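Local coordinates for protein gp18 (Listeria monocytogenes EGD-e, PDB 3GS9), which is a prophage tail protein of the endopeptidase tail family and probably forms part of the tail of the phage particle, at residues Asp155-Leu158 / Asp159-Val163. Residues are numbered along the deposited sequence; the frame is centred on the assembly and turned at random.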
ATOM      1  N   ASP A 155     -10.171   3.215 -18.938  1.00 14.10           N
ATOM      2  CA  ASP A 155      -9.084   3.952 -18.287  1.00 14.63           C
ATOM      3  C   ASP A 155      -7.761   3.778 -19.007  1.00 11.73           C
ATOM      4  O   ASP A 155      -6.973   4.735 -19.123  1.00 15.52           O
ATOM      5  CB  ASP A 155      -8.992   3.546 -16.822  1.00 14.65           C
ATOM      6  CG  ASP A 155     -10.132   4.106 -15.994  1.00 24.29           C
ATOM      7  OD1 ASP A 155     -10.817   4.974 -16.496  1.00 21.77           O
ATOM      8  OD2 ASP A 155     -10.316   3.709 -14.835  1.00 26.00           O
ATOM      9  N   GLN A 156      -7.497   2.580 -19.507  1.00 14.06           N
ATOM     10  CA  GLN A 156      -6.284   2.355 -20.287  1.00 14.04           C
ATOM     11  C   GLN A 156      -6.284   3.222 -21.550  1.00 13.37           C
ATOM     12  O   GLN A 156      -5.288   3.851 -21.902  1.00 14.63           O
ATOM     13  CB  GLN A 156      -6.233   0.900 -20.748  1.00 14.06           C
ATOM     14  CG  GLN A 156      -4.942   0.625 -21.430  1.00 20.35           C
ATOM     15  CD  GLN A 156      -4.918  -0.683 -22.081  1.00 26.96           C
ATOM     16  OE1 GLN A 156      -5.441  -1.683 -21.552  1.00 22.90           O
ATOM     17  NE2 GLN A 156      -4.334  -0.707 -23.271  1.00 19.66           N
ATOM     18  N   LEU A 157      -7.406   3.222 -22.259  1.00 13.06           N
ATOM     19  CA  LEU A 157      -7.532   4.041 -23.478  1.00 12.83           C
ATOM     20  C   LEU A 157      -7.293   5.529 -23.192  1.00 12.67           C
ATOM     21  O   LEU A 157      -6.702   6.246 -24.034  1.00 14.19           O
ATOM     22  CB  LEU A 157      -8.899   3.820 -24.141  1.00 12.26           C
ATOM     23  CG  LEU A 157      -9.188   2.371 -24.589  1.00 12.73           C
ATOM     24  CD1 LEU A 157     -10.621   2.205 -25.170  1.00 15.83           C
ATOM     25  CD2 LEU A 157      -8.071   1.802 -25.535  1.00 14.41           C
ATOM     26  N   LEU A 158      -7.795   6.019 -22.059  1.00 12.14           N
ATOM     27  CA  LEU A 158      -7.605   7.409 -21.706  1.00 14.72           C
ATOM     28  C   LEU A 158      -6.113   7.717 -21.702  1.00 17.30           C
ATOM     29  O   LEU A 158      -5.670   8.727 -22.279  1.00 14.50           O
ATOM     30  CB  LEU A 158      -8.210   7.724 -20.346  1.00 15.49           C
ATOM     31  CG  LEU A 158      -9.709   7.510 -20.144  1.00 15.33           C
ATOM     32  CD1 LEU A 158     -10.145   8.069 -18.771  1.00 20.24           C
ATOM     33  CD2 LEU A 158     -10.536   8.128 -21.234  1.00 15.08           C
ATOM     34  N   ASP A 159      -5.331   6.828 -21.087  1.00 16.43           N
ATOM     35  CA  ASP A 159      -3.872   6.992 -20.975  1.00 15.20           C
ATOM     36  C   ASP A 159      -3.156   6.789 -22.348  1.00 17.90           C
ATOM     37  O   ASP A 159      -2.275   7.579 -22.751  1.00 22.09           O
ATOM     38  CB  ASP A 159      -3.337   5.968 -19.942  1.00 15.37           C
ATOM     39  CG  ASP A 159      -3.764   6.266 -18.519  1.00 26.71           C
ATOM     40  OD1 ASP A 159      -4.105   7.437 -18.247  1.00 27.23           O
ATOM     41  OD2 ASP A 159      -3.742   5.323 -17.671  1.00 32.26           O
ATOM     42  N   ASP A 160      -3.554   5.741 -23.063  1.00 13.71           N
ATOM     43  CA  ASP A 160      -2.926   5.369 -24.318  1.00 13.88           C
ATOM     44  C   ASP A 160      -3.088   6.501 -25.321  1.00 14.30           C
ATOM     45  O   ASP A 160      -2.108   6.891 -25.971  1.00 15.51           O
ATOM     46  CB  ASP A 160      -3.550   4.105 -24.905  1.00 14.66           C
ATOM     47  CG  ASP A 160      -3.077   2.840 -24.238  1.00 14.74           C
ATOM     48  OD1 ASP A 160      -2.203   2.887 -23.344  1.00 15.05           O
ATOM     49  OD2 ASP A 160      -3.585   1.754 -24.615  1.00 18.53           O
ATOM     50  N   TYR A 161      -4.333   6.946 -25.525  1.00 12.31           N
ATOM     51  CA  TYR A 161      -4.676   7.947 -26.554  1.00 13.24           C
ATOM     52  C   TYR A 161      -4.618   9.429 -26.113  1.00 14.01           C
ATOM     53  O   TYR A 161      -4.638  10.326 -26.957  1.00 14.17           O
ATOM     54  CB  TYR A 161      -6.041   7.579 -27.168  1.00 13.37           C
ATOM     55  CG  TYR A 161      -5.971   6.276 -27.921  1.00 11.69           C
ATOM     56  CD1 TYR A 161      -5.541   6.229 -29.248  1.00 12.54           C
ATOM     57  CD2 TYR A 161      -6.225   5.061 -27.273  1.00 14.16           C
ATOM     58  CE1 TYR A 161      -5.456   5.015 -29.895  1.00 12.62           C
ATOM     59  CE2 TYR A 161      -6.120   3.851 -27.916  1.00 14.55           C
ATOM     60  CZ  TYR A 161      -5.732   3.830 -29.225  1.00 15.48           C
ATOM     61  OH  TYR A 161      -5.621   2.610 -29.860  1.00 18.01           O
ATOM     62  N   GLY A 162      -4.507   9.707 -24.815  1.00 13.85           N
ATOM     63  CA  GLY A 162      -4.454  11.088 -24.312  1.00 13.19           C
ATOM     64  C   GLY A 162      -5.825  11.757 -24.440  1.00 14.71           C
ATOM     65  O   GLY A 162      -5.969  12.863 -24.971  1.00 14.14           O
ATOM     66  N   VAL A 163      -6.838  11.067 -23.946  1.00 16.12           N
ATOM     67  CA  VAL A 163      -8.205  11.517 -24.031  1.00 15.01           C
ATOM     68  C   VAL A 163      -8.865  11.498 -22.657  1.00 16.24           C
ATOM     69  O   VAL A 163      -8.369  10.860 -21.701  1.00 14.97           O
ATOM     70  CB  VAL A 163      -9.059  10.666 -25.042  1.00 12.79           C
ATOM     71  CG1 VAL A 163      -8.495  10.781 -26.482  1.00 19.08           C
ATOM     72  CG2 VAL A 163      -9.175   9.198 -24.627  1.00 13.32           C
TER
HETATM   73  O   HOH W   1      -6.888   6.915 -16.769  1.00 35.94           O
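Gln156 and Asp160 meet one turn apart on helix 150-161, where the Gln156 amide NE2 donates to Asp160 OD2 over 2.9 Å. Asp160 OD2 lies close to the plane of the Gln156 amide, and NE2 approaches the syn side of the carboxylate, 25° out of that group's plane. The Gln156 chain reaches this far because CG stands anti to the backbone N (chi1 -175°) and the chain stays extended beyond it, and CG itself passes alongside OD2. Beneath, Asp160 N donates to Gln156 O at 2.8 Å.

On the next face Leu157 and Tyr161 run side by side, with Leu157 CD2 3.7 Å from Tyr161 CE2. The ring turns its edge to Leu157 O, which accepts the bond from Tyr161 N. Farther along, Leu158 and Val163 cross at about a right angle, CD2 of Leu158 lying 3.8 Å from CG2 of Val163. On the exposed side, a water donates to both Asp155 O and Asp159 OD1.

Outside the turn, Asp160 OD1 forms a salt bridge with Arg249 and its OD2 takes a second N-H from Gln142, which probably stabilises the buried carboxylate as an anion. Tyr161 OH is held by Phe109 O and Gln142, while Leu157 packs against helix 111-118.

Gly162 is the first residue to leave helical backbone angles, with positive phi (72°). Val163 N swings back to Leu158 O at 3.1 Å, on a lone pair in the carbonyl plane, and Gly162 N adds a weak 5→1 bond to the same oxygen. The 6→1 bond from Val163 N, this glycine and the apolar Leu158-Val163 contact make a Schellman-type C-cap.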